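Local coordinates for protein hydrazine synthase beta subunit (Candidatus Kuenenia stuttgartiensis, PDB 5C2V) that belongs to the hydrazine synthase complex, which condenses nitric oxide with ammonium, and may modulate hydroxylamine transport between the gamma and alpha active sites, at residues 330-334 with 346-352; 90-95 with 130-134; 222-228 with 252-256; 258-263 with 325-331. All coordinates share one frame. Numbering follows the deposited sequence.

Interaction 1: residues 330-334 with 346-352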
loop_
_atom_site.group_PDB
_atom_site.type_symbol
_atom_site.label_atom_id
_atom_site.label_comp_id
_atom_site.label_asym_id
_atom_site.label_seq_id
_atom_site.Cartn_x
_atom_site.Cartn_y
_atom_site.Cartn_z
ATOM N N ASP B 330 22.303 44.215 18.772
ATOM C CA ASP B 330 20.953 44.184 18.213
ATOM C C ASP B 330 20.679 42.869 17.483
ATOM O O ASP B 330 19.534 42.558 17.153
ATOM C CB ASP B 330 20.731 45.376 17.276
ATOM C CG ASP B 330 21.796 45.487 16.199
ATOM O OD1 ASP B 330 22.597 44.543 16.039
ATOM O OD2 ASP B 330 21.829 46.526 15.505
ATOM N N GLY B 331 21.737 42.101 17.240
ATOM C CA GLY B 331 21.619 40.785 16.639
ATOM C C GLY B 331 21.337 40.772 15.147
ATOM O O GLY B 331 21.000 39.729 14.587
ATOM N N LYS B 332 21.477 41.921 14.497
ATOM C CA LYS B 332 21.198 42.014 13.067
ATOM C C LYS B 332 22.430 41.748 12.203
ATOM O O LYS B 332 22.327 41.663 10.980
ATOM C CB LYS B 332 20.602 43.384 12.731
ATOM C CG LYS B 332 19.848 44.025 13.883
ATOM C CD LYS B 332 18.757 44.965 13.388
ATOM C CE LYS B 332 19.306 46.010 12.432
ATOM N NZ LYS B 332 18.240 46.937 11.958
ATOM N N PHE B 333 23.590 41.612 12.839
ATOM C CA PHE B 333 24.825 41.343 12.108
ATOM C C PHE B 333 25.716 40.322 12.812
ATOM O O PHE B 333 25.891 40.365 14.031
ATOM C CB PHE B 333 25.606 42.639 11.880
ATOM C CG PHE B 333 24.924 43.602 10.951
ATOM C CD1 PHE B 333 24.962 43.404 9.582
ATOM C CD2 PHE B 333 24.251 44.707 11.445
ATOM C CE1 PHE B 333 24.336 44.286 8.722
ATOM C CE2 PHE B 333 23.624 45.594 10.589
ATOM C CZ PHE B 333 23.668 45.382 9.226
ATOM N N CYS B 334 26.277 39.406 12.029
ATOM C CA CYS B 334 27.170 38.376 12.547
ATOM C C CYS B 334 28.530 38.444 11.860
ATOM O O CYS B 334 28.616 38.425 10.635
ATOM C CB CYS B 334 26.558 36.987 12.357
ATOM S SG CYS B 334 27.589 35.630 12.961
ATOM N N VAL B 346 31.193 39.631 7.067
ATOM C CA VAL B 346 30.052 40.314 7.662
ATOM C C VAL B 346 28.746 39.764 7.098
ATOM O O VAL B 346 28.523 39.781 5.888
ATOM C CB VAL B 346 30.115 41.833 7.419
ATOM C CG1 VAL B 346 28.973 42.533 8.136
ATOM C CG2 VAL B 346 31.456 42.386 7.876
ATOM N N ILE B 347 27.886 39.279 7.987
ATOM C CA ILE B 347 26.645 38.629 7.587
ATOM C C ILE B 347 25.420 39.364 8.117
ATOM O O ILE B 347 25.343 39.689 9.301
ATOM C CB ILE B 347 26.593 37.168 8.085
ATOM C CG1 ILE B 347 27.930 36.466 7.840
ATOM C CG2 ILE B 347 25.447 36.414 7.427
ATOM C CD1 ILE B 347 27.996 35.066 8.413
ATOM N N ARG B 348 24.461 39.626 7.234
ATOM C CA ARG B 348 23.178 40.180 7.648
ATOM C C ARG B 348 22.260 39.036 8.055
ATOM O O ARG B 348 21.954 38.162 7.248
ATOM C CB ARG B 348 22.549 41.002 6.520
ATOM C CG ARG B 348 21.183 41.588 6.848
ATOM C CD ARG B 348 21.277 42.657 7.923
ATOM N NE ARG B 348 20.018 43.375 8.091
ATOM C CZ ARG B 348 19.105 43.083 9.013
ATOM N NH1 ARG B 348 19.313 42.084 9.859
ATOM N NH2 ARG B 348 17.988 43.792 9.091
ATOM N N THR B 349 21.824 39.039 9.310
ATOM C CA THR B 349 21.047 37.927 9.844
ATOM C C THR B 349 19.572 38.019 9.466
ATOM O O THR B 349 19.153 38.946 8.773
ATOM C CB THR B 349 21.164 37.848 11.377
ATOM O OG1 THR B 349 20.561 39.006 11.965
ATOM C CG2 THR B 349 22.627 37.775 11.792
ATOM N N ALA B 350 18.793 37.046 9.928
ATOM C CA ALA B 350 17.364 36.998 9.641
ATOM C C ALA B 350 16.605 38.052 10.440
ATOM O O ALA B 350 15.490 38.432 10.082
ATOM C CB ALA B 350 16.812 35.612 9.936
ATOM N N VAL B 351 17.217 38.516 11.525
ATOM C CA VAL B 351 16.609 39.523 12.387
ATOM C C VAL B 351 16.409 40.839 11.640
ATOM O O VAL B 351 17.317 41.327 10.968
ATOM C CB VAL B 351 17.463 39.776 13.644
ATOM C CG1 VAL B 351 16.763 40.752 14.578
ATOM C CG2 VAL B 351 17.752 38.465 14.360
ATOM N N ASP B 352 15.212 41.405 11.759
ATOM C CA ASP B 352 14.889 42.662 11.096
ATOM C C ASP B 352 14.125 43.598 12.027
ATOM O O ASP B 352 14.549 43.848 13.156
ATOM C CB ASP B 352 14.076 42.403 9.827
ATOM C CG ASP B 352 12.848 41.552 10.086
ATOM O OD1 ASP B 352 12.835 40.816 11.095
ATOM O OD2 ASP B 352 11.897 41.617 9.279
#
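Antiparallel hairpins settle their backbone polarity in pairs, and the last hairpin of this beta-propeller, strands 333-338 and 343-348, illustrates the rule. Cys334 and Ile347 form a hydrogen-bonded pair: Cys334 N donates to Ile347 O and Ile347 N to Cys334 O, both at 2.9 Å. Phe333 and Arg348 follow as a non-hydrogen-bonded pair, with Phe333 CA 3.3 Å from Ile347 O in a CA-H...O contact. Beyond the regular strands the ladder is prolonged by Thr349 N, which reaches Lys332 O at 3.2 Å. That carbonyl also receives a weak bond from Arg348 NH1, again 3.2 Å, while the same NH1 makes a very short 2.4 Å bond to Val351 O. The guanidinium thus holds the turning C-terminal tail through Val351 O and reaches Lys332 O only weakly, with Lys332 NZ, a like charge, 4.3 Å from Arg348 NH2. Along its far edge, strand 343-348 pairs through Val346 to Arg348 with a strand of the gamma subunit, so the sheet continues into the neighbouring chain. Asp330 OD1 is served by Lys332 N at 3.2 Å, an Asx turn, and by the hydroxyl of Ser328. Phe333 CE1 rests 3.6 Å from the aliphatic Arg348 CD, and Phe333 CD1 meets Val346 CG1 at 4.4 Å. Gly331 O, finally, accepts from Thr349 OG1 at 2.8 Å and has Val351 CG2 3.5 Å away.

Interaction 2: residues 90-95 with 130-134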
loop_
_atom_site.group_PDB
_atom_site.type_symbol
_atom_site.label_atom_id
_atom_site.label_comp_id
_atom_site.label_asym_id
_atom_site.label_seq_id
_atom_site.Cartn_x
_atom_site.Cartn_y
_atom_site.Cartn_z
ATOM N N ILE B 90 48.538 47.946 29.034
ATOM C CA ILE B 90 48.996 48.516 30.297
ATOM C C ILE B 90 49.510 47.517 31.339
ATOM O O ILE B 90 50.138 47.922 32.316
ATOM C CB ILE B 90 47.866 49.335 30.950
ATOM C CG1 ILE B 90 46.682 48.427 31.288
ATOM C CG2 ILE B 90 47.433 50.468 30.031
ATOM C CD1 ILE B 90 45.440 49.171 31.730
ATOM N N LYS B 91 49.260 46.223 31.140
ATOM C CA LYS B 91 49.765 45.219 32.079
ATOM C C LYS B 91 49.802 43.809 31.484
ATOM O O LYS B 91 49.105 43.515 30.510
ATOM C CB LYS B 91 48.924 45.221 33.362
ATOM C CG LYS B 91 49.627 44.613 34.572
ATOM C CD LYS B 91 48.836 44.819 35.855
ATOM C CE LYS B 91 49.558 44.209 37.050
ATOM N NZ LYS B 91 48.838 44.458 38.330
ATOM N N GLU B 92 50.608 42.939 32.089
ATOM C CA GLU B 92 50.589 41.514 31.777
ATOM C C GLU B 92 50.471 40.681 33.053
ATOM O O GLU B 92 51.370 40.688 33.895
ATOM C CB GLU B 92 51.843 41.106 31.003
ATOM C CG GLU B 92 51.957 39.606 30.772
ATOM C CD GLU B 92 53.252 39.214 30.090
ATOM O OE1 GLU B 92 53.592 38.012 30.099
ATOM O OE2 GLU B 92 53.931 40.109 29.545
ATOM N N ILE B 93 49.361 39.961 33.186
ATOM C CA ILE B 93 49.145 39.079 34.329
ATOM C C ILE B 93 49.495 37.649 33.935
ATOM O O ILE B 93 49.183 37.220 32.832
ATOM C CB ILE B 93 47.685 39.137 34.818
ATOM C CG1 ILE B 93 47.192 40.583 34.850
ATOM C CG2 ILE B 93 47.549 38.477 36.184
ATOM C CD1 ILE B 93 45.722 40.718 35.163
ATOM N N LYS B 94 50.146 36.910 34.825
ATOM C CA LYS B 94 50.562 35.554 34.482
ATOM C C LYS B 94 49.606 34.497 35.033
ATOM O O LYS B 94 49.217 34.532 36.201
ATOM C CB LYS B 94 51.990 35.300 34.965
ATOM C CG LYS B 94 53.013 36.170 34.250
ATOM C CD LYS B 94 54.429 35.643 34.398
ATOM C CE LYS B 94 55.392 36.438 33.529
ATOM N NZ LYS B 94 54.962 36.456 32.100
ATOM N N VAL B 95 49.239 33.561 34.164
ATOM C CA VAL B 95 48.226 32.551 34.453
ATOM C C VAL B 95 48.761 31.148 34.189
ATOM O O VAL B 95 49.950 30.969 33.925
ATOM C CB VAL B 95 46.954 32.770 33.611
ATOM C CG1 VAL B 95 46.281 34.079 33.992
ATOM C CG2 VAL B 95 47.293 32.747 32.127
ATOM N N ARG B 130 42.558 45.227 41.099
ATOM C CA ARG B 130 43.943 44.919 41.390
ATOM C C ARG B 130 44.675 44.662 40.080
ATOM O O ARG B 130 45.892 44.844 39.992
ATOM C CB ARG B 130 44.031 43.712 42.325
ATOM C CG ARG B 130 43.205 43.874 43.593
ATOM C CD ARG B 130 43.429 42.723 44.561
ATOM N NE ARG B 130 42.326 42.444 45.491
ATOM C CZ ARG B 130 41.561 43.337 46.123
ATOM N NH1 ARG B 130 41.770 44.641 46.019
ATOM N NH2 ARG B 130 40.596 42.907 46.927
ATOM N N MET B 131 43.910 44.264 39.062
ATOM C CA MET B 131 44.454 43.855 37.770
ATOM C C MET B 131 45.443 42.722 38.014
ATOM O O MET B 131 46.596 42.807 37.580
ATOM C CB MET B 131 45.111 45.047 37.057
ATOM C CG MET B 131 45.081 44.966 35.544
ATOM S SD MET B 131 45.219 46.598 34.802
ATOM C CE MET B 131 43.743 47.370 35.465
ATOM N N GLU B 132 44.995 41.686 38.738
ATOM C CA GLU B 132 45.896 40.648 39.257
ATOM C C GLU B 132 45.131 39.348 39.452
ATOM O O GLU B 132 43.904 39.341 39.538
ATOM C CB GLU B 132 46.556 41.179 40.553
ATOM C CG GLU B 132 47.525 40.322 41.430
ATOM C CD GLU B 132 46.928 39.226 42.216
ATOM O OE1 GLU B 132 45.680 39.205 42.403
ATOM O OE2 GLU B 132 47.704 38.327 42.682
ATOM N N LYS B 133 45.879 38.248 39.496
ATOM C CA LYS B 133 45.297 36.923 39.545
ATOM C C LYS B 133 45.088 36.533 40.999
ATOM O O LYS B 133 46.035 36.294 41.749
ATOM C CB LYS B 133 46.207 35.910 38.850
ATOM C CG LYS B 133 45.767 34.455 39.071
ATOM C CD LYS B 133 46.806 33.442 38.576
ATOM C CE LYS B 133 46.562 32.038 39.174
ATOM N NZ LYS B 133 47.661 31.061 38.840
ATOM N N VAL B 134 43.824 36.413 41.387
ATOM C CA VAL B 134 43.511 36.134 42.777
ATOM C C VAL B 134 43.787 34.669 43.152
ATOM O O VAL B 134 44.679 34.369 43.953
ATOM C CB VAL B 134 42.037 36.457 43.097
ATOM C CG1 VAL B 134 41.740 36.106 44.553
ATOM C CG2 VAL B 134 41.698 37.929 42.814
#
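At the outer edge of two adjacent propeller blades, neighbouring outermost strands meet mainly through side chains, with a hydrogen bond from Lys91. Lys91, its side chain fully extended, brings NZ to 2.9 Å from Met131 O. The aliphatic part of the same lysine is useful too, since Lys91 CD lies 3.8 Å from Met131 CG. Met131 fills the space between the strands: its SD is 4.0 Å from Ile90 CD1, and its CG is 4.3 Å from Ile93 CD1. In a beta-propeller, successive four-stranded sheets pack face to face around an axis, and here strands 88-94 and 132-137 are the fourth strands of consecutive blades. Their short segments run 6.7 Å apart at 25°, roughly parallel and too distant for a shared ladder. Both strands carry irregularities at this end: Ile90 and Lys91 form a classic bulge opposite Val81, while Met131 and Glu132 form a G1 bulge opposite Asp127. Further along, Ile93 CG2 packs 3.9 Å from Lys133 CB, and Lys133 CD comes within 3.6 Å of Lys94 O. Glu92 points away from the neighbouring blade, pairing through OE1 with Lys94 NZ at 2.9 Å and through OE2 with Arg54.

Interaction 3: residues 222-228 with 252-256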
loop_
_atom_site.group_PDB
_atom_site.type_symbol
_atom_site.label_atom_id
_atom_site.label_comp_id
_atom_site.label_asym_id
_atom_site.label_seq_id
_atom_site.Cartn_x
_atom_site.Cartn_y
_atom_site.Cartn_z
ATOM N N ASN B 222 27.938 8.167 5.695
ATOM C CA ASN B 222 27.059 8.096 6.858
ATOM C C ASN B 222 27.792 8.357 8.171
ATOM O O ASN B 222 27.436 7.796 9.205
ATOM C CB ASN B 222 26.363 6.735 6.914
ATOM C CG ASN B 222 25.235 6.616 5.905
ATOM O OD1 ASN B 222 25.470 6.463 4.706
ATOM N ND2 ASN B 222 24.001 6.658 6.391
ATOM N N GLY B 223 28.813 9.209 8.117
ATOM C CA GLY B 223 29.594 9.564 9.289
ATOM C C GLY B 223 30.153 8.374 10.047
ATOM O O GLY B 223 30.033 8.299 11.270
ATOM N N GLN B 224 30.764 7.442 9.321
ATOM C CA GLN B 224 31.295 6.224 9.928
ATOM C C GLN B 224 32.449 6.512 10.883
ATOM O O GLN B 224 32.644 5.802 11.868
ATOM C CB GLN B 224 31.760 5.240 8.851
ATOM C CG GLN B 224 32.325 3.949 9.428
ATOM C CD GLN B 224 33.386 3.323 8.553
ATOM O OE1 GLN B 224 33.373 3.478 7.336
ATOM N NE2 GLN B 224 34.321 2.618 9.175
ATOM N N VAL B 225 33.218 7.550 10.583
ATOM C CA VAL B 225 34.357 7.915 11.413
ATOM C C VAL B 225 33.990 9.076 12.329
ATOM O O VAL B 225 33.977 8.934 13.552
ATOM C CB VAL B 225 35.582 8.288 10.559
ATOM C CG1 VAL B 225 36.753 8.667 11.450
ATOM C CG2 VAL B 225 35.956 7.133 9.642
ATOM N N PHE B 226 33.695 10.225 11.731
ATOM C CA PHE B 226 33.278 11.396 12.490
ATOM C C PHE B 226 31.912 11.918 12.063
ATOM O O PHE B 226 31.590 11.953 10.875
ATOM C CB PHE B 226 34.304 12.521 12.348
ATOM C CG PHE B 226 35.441 12.435 13.320
ATOM C CD1 PHE B 226 35.255 12.757 14.654
ATOM C CD2 PHE B 226 36.699 12.046 12.898
ATOM C CE1 PHE B 226 36.301 12.685 15.550
ATOM C CE2 PHE B 226 37.751 11.971 13.790
ATOM C CZ PHE B 226 37.551 12.293 15.117
ATOM N N THR B 227 31.110 12.316 13.044
ATOM C CA THR B 227 29.939 13.143 12.785
ATOM C C THR B 227 30.143 14.448 13.533
ATOM O O THR B 227 30.917 14.502 14.482
ATOM C CB THR B 227 28.620 12.481 13.228
ATOM O OG1 THR B 227 28.610 12.328 14.653
ATOM C CG2 THR B 227 28.451 11.122 12.568
ATOM N N ASN B 228 29.473 15.506 13.099
ATOM C CA ASN B 228 29.635 16.797 13.751
ATOM C C ASN B 228 28.354 17.238 14.437
ATOM O O ASN B 228 27.283 17.241 13.828
ATOM C CB ASN B 228 30.093 17.834 12.740
ATOM C CG ASN B 228 31.409 17.460 12.090
ATOM O OD1 ASN B 228 32.479 17.819 12.578
ATOM N ND2 ASN B 228 31.335 16.744 10.973
ATOM N N TYR B 252 28.396 17.545 5.398
ATOM C CA TYR B 252 28.789 17.590 6.802
ATOM C C TYR B 252 29.403 18.942 7.149
ATOM O O TYR B 252 29.971 19.603 6.283
ATOM C CB TYR B 252 29.785 16.466 7.112
ATOM C CG TYR B 252 29.218 15.072 6.949
ATOM C CD1 TYR B 252 28.956 14.550 5.690
ATOM C CD2 TYR B 252 28.955 14.273 8.054
ATOM C CE1 TYR B 252 28.440 13.284 5.536
ATOM C CE2 TYR B 252 28.434 13.001 7.908
ATOM C CZ TYR B 252 28.178 12.513 6.646
ATOM O OH TYR B 252 27.663 11.248 6.492
ATOM N N ASP B 253 29.309 19.355 8.411
ATOM C CA ASP B 253 29.985 20.579 8.816
ATOM C C ASP B 253 31.264 20.203 9.543
ATOM O O ASP B 253 31.224 19.839 10.708
ATOM C CB ASP B 253 29.095 21.417 9.742
ATOM C CG ASP B 253 27.951 22.088 9.014
ATOM O OD1 ASP B 253 28.136 22.485 7.848
ATOM O OD2 ASP B 253 26.863 22.226 9.613
ATOM N N GLY B 254 32.404 20.371 8.884
ATOM C CA GLY B 254 33.666 19.944 9.457
ATOM C C GLY B 254 34.120 20.805 10.615
ATOM O O GLY B 254 34.252 22.018 10.461
ATOM N N ASN B 255 34.388 20.179 11.758
ATOM C CA ASN B 255 34.981 20.869 12.899
ATOM C C ASN B 255 34.268 22.167 13.282
ATOM O O ASN B 255 34.776 23.252 13.007
ATOM C CB ASN B 255 36.457 21.165 12.615
ATOM C CG ASN B 255 37.234 19.927 12.214
ATOM O OD1 ASN B 255 37.775 19.851 11.111
ATOM N ND2 ASN B 255 37.301 18.951 13.113
ATOM N N PRO B 256 33.071 22.066 13.880
ATOM C CA PRO B 256 32.394 23.282 14.345
ATOM C C PRO B 256 33.165 23.925 15.497
ATOM O O PRO B 256 33.588 23.206 16.402
ATOM C CB PRO B 256 31.028 22.767 14.804
ATOM C CG PRO B 256 31.289 21.351 15.208
ATOM C CD PRO B 256 32.334 20.844 14.249
#
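Tyr252 lays its ring alongside the turn that precedes strand 226-234, its edge toward Asn222 and its hydroxyl close to the backbone: Gly223 N lies 2.8 Å from Tyr252 OH in a weak hydrogen bond. Gly223 has positive phi, and a side chain here would run into Thr227 CG2. At the other end, Asn228 reaches into the bend 253-256. Its OD1 accepts from Asn255 N at 3.1 Å and also from Gln209, and Pro256 CD sits 3.5 Å from Asn228 OD1. One amide oxygen therefore joins a blade's third strand to the connection entering the next blade. Asp253 faces the next blade instead, where it forms a salt bridge with Arg277. The gamma subunit adds to the surroundings: Asn228 ND2 bonds to Ser60 O of that chain, and Phe226 meets its Trp78 and Tyr61 near a heme c. The contact thus lies between strand 226-234, flanked by strand 203-211, and the loop leading from strand 241-245 into strand 256-261.

Interaction 4: residues 258-263 with 325-331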
loop_
_atom_site.group_PDB
_atom_site.type_symbol
_atom_site.label_atom_id
_atom_site.label_comp_id
_atom_site.label_asym_id
_atom_site.label_seq_id
_atom_site.Cartn_x
_atom_site.Cartn_y
_atom_site.Cartn_z
ATOM N N GLY B 258 33.311 28.124 16.721
ATOM C CA GLY B 258 32.833 29.284 17.447
ATOM C C GLY B 258 31.326 29.391 17.464
ATOM O O GLY B 258 30.652 28.948 16.534
ATOM N N MET B 259 30.794 29.995 18.518
ATOM C CA MET B 259 29.355 30.164 18.629
ATOM C C MET B 259 28.954 31.569 19.051
ATOM O O MET B 259 29.625 32.214 19.857
ATOM C CB MET B 259 28.767 29.147 19.607
ATOM C CG MET B 259 28.473 27.796 18.981
ATOM S SD MET B 259 27.666 26.681 20.140
ATOM C CE MET B 259 28.885 26.642 21.447
ATOM N N ALA B 260 27.846 32.031 18.483
ATOM C CA ALA B 260 27.258 33.308 18.850
ATOM C C ALA B 260 25.764 33.124 19.082
ATOM O O ALA B 260 25.048 32.604 18.221
ATOM C CB ALA B 260 27.515 34.347 17.772
ATOM N N MET B 261 25.304 33.539 20.258
ATOM C CA MET B 261 23.904 33.397 20.635
ATOM C C MET B 261 23.139 34.693 20.400
ATOM O O MET B 261 23.573 35.764 20.826
ATOM C CB MET B 261 23.786 32.976 22.102
ATOM C CG MET B 261 22.358 32.890 22.618
ATOM S SD MET B 261 21.420 31.540 21.877
ATOM C CE MET B 261 22.280 30.121 22.553
ATOM N N ASP B 262 22.004 34.589 19.714
ATOM C CA ASP B 262 21.130 35.734 19.484
ATOM C C ASP B 262 20.692 36.327 20.820
ATOM O O ASP B 262 20.352 35.586 21.743
ATOM C CB ASP B 262 19.915 35.321 18.649
ATOM C CG ASP B 262 19.064 36.502 18.226
ATOM O OD1 ASP B 262 19.327 37.068 17.144
ATOM O OD2 ASP B 262 18.135 36.867 18.976
ATOM N N PRO B 263 20.710 37.665 20.930
ATOM C CA PRO B 263 20.374 38.363 22.178
ATOM C C PRO B 263 19.006 37.982 22.739
ATOM O O PRO B 263 18.833 37.965 23.957
ATOM C CB PRO B 263 20.401 39.845 21.773
ATOM C CG PRO B 263 20.353 39.851 20.273
ATOM C CD PRO B 263 21.069 38.611 19.860
ATOM N N VAL B 325 33.079 33.432 15.824
ATOM C CA VAL B 325 31.997 34.315 15.400
ATOM C C VAL B 325 31.501 35.181 16.553
ATOM O O VAL B 325 31.640 34.813 17.721
ATOM C CB VAL B 325 30.802 33.524 14.826
ATOM C CG1 VAL B 325 31.139 32.961 13.453
ATOM C CG2 VAL B 325 30.384 32.420 15.785
ATOM N N CYS B 326 30.923 36.332 16.222
ATOM C CA CYS B 326 30.324 37.194 17.239
ATOM C C CYS B 326 29.149 37.985 16.672
ATOM O O CYS B 326 29.017 38.133 15.459
ATOM C CB CYS B 326 31.368 38.148 17.825
ATOM S SG CYS B 326 31.935 39.437 16.693
ATOM N N LEU B 327 28.299 38.493 17.558
ATOM C CA LEU B 327 27.105 39.222 17.142
ATOM C C LEU B 327 27.091 40.662 17.635
ATOM O O LEU B 327 27.683 40.987 18.666
ATOM C CB LEU B 327 25.846 38.511 17.642
ATOM C CG LEU B 327 25.405 37.231 16.936
ATOM C CD1 LEU B 327 24.275 36.584 17.711
ATOM C CD2 LEU B 327 24.970 37.530 15.515
ATOM N N SER B 328 26.405 41.521 16.890
ATOM C CA SER B 328 26.113 42.870 17.350
ATOM C C SER B 328 25.017 42.787 18.409
ATOM O O SER B 328 24.205 41.863 18.383
ATOM C CB SER B 328 25.683 43.762 16.181
ATOM O OG SER B 328 24.520 43.254 15.552
ATOM N N PRO B 329 24.994 43.743 19.353
ATOM C CA PRO B 329 24.016 43.709 20.448
ATOM C C PRO B 329 22.560 43.710 19.975
ATOM O O PRO B 329 21.688 43.249 20.711
ATOM C CB PRO B 329 24.329 44.987 21.241
ATOM C CG PRO B 329 25.126 45.845 20.313
ATOM C CD PRO B 329 25.907 44.893 19.471
ATOM N N ASP B 330 22.303 44.215 18.772
ATOM C CA ASP B 330 20.953 44.184 18.213
ATOM C C ASP B 330 20.679 42.869 17.483
ATOM O O ASP B 330 19.534 42.558 17.153
ATOM C CB ASP B 330 20.731 45.376 17.276
ATOM C CG ASP B 330 21.796 45.487 16.199
ATOM O OD1 ASP B 330 22.597 44.543 16.039
ATOM O OD2 ASP B 330 21.829 46.526 15.505
ATOM N N GLY B 331 21.737 42.101 17.240
ATOM C CA GLY B 331 21.619 40.785 16.639
ATOM C C GLY B 331 21.337 40.772 15.147
ATOM O O GLY B 331 21.000 39.729 14.587
#
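This is apolar packing between the innermost strands of two consecutive blades, in the part of the fold nearest the propeller axis. Strands 258-261 and 325-327 run almost parallel, 11° apart with a closest approach of 5.5 Å, yet they belong to different sheets and are joined by side chains. Small residues make the closeness possible. Ala260 CB lies 4.0 Å from Val325 CG2 and 3.7 Å from Leu327 CG, while Gly258 O has Val325 CG2 at 3.6 Å. Leu327 reaches on to the end of the strand, its CD1 3.3 Å from Met261 O. There the loops take over: Pro263 CG touches Pro329 O at 3.7 Å, and Pro263 CD is 3.9 Å from Gly331 CA, where a beta carbon on Gly331 would clash. Gly331 closes a type I turn, its N bonded to Ser328 O at 2.7 Å. Met259 and Met261 point away, packing on strand 267-272. Such parallel, side-chain-mediated meetings of first strands are characteristic of the beta-propeller.

How the interactions relate
Along the chain the order is interaction 2, interaction 3, then interactions 4 and 1, which overlap at Asp330 and Gly331. The last two have centres 8 Å apart and share the sheet of strands 322-327, 333-338 and 343-348; Phe333 O lies 3.1 Å from Ser328 N, probably a hydrogen bond. Interaction 3 adjoins interaction 4 in sequence, though their centres are about 24 Å apart, while interaction 2 lies across the chain's centre from interaction 3, centres about 40 Å apart. Together they sample the propeller's principle: interaction 1 works within a blade, whereas interactions 2, 3 and 4 join one blade to the next. Interactions 1 and 3 also form part of the gamma-subunit interface.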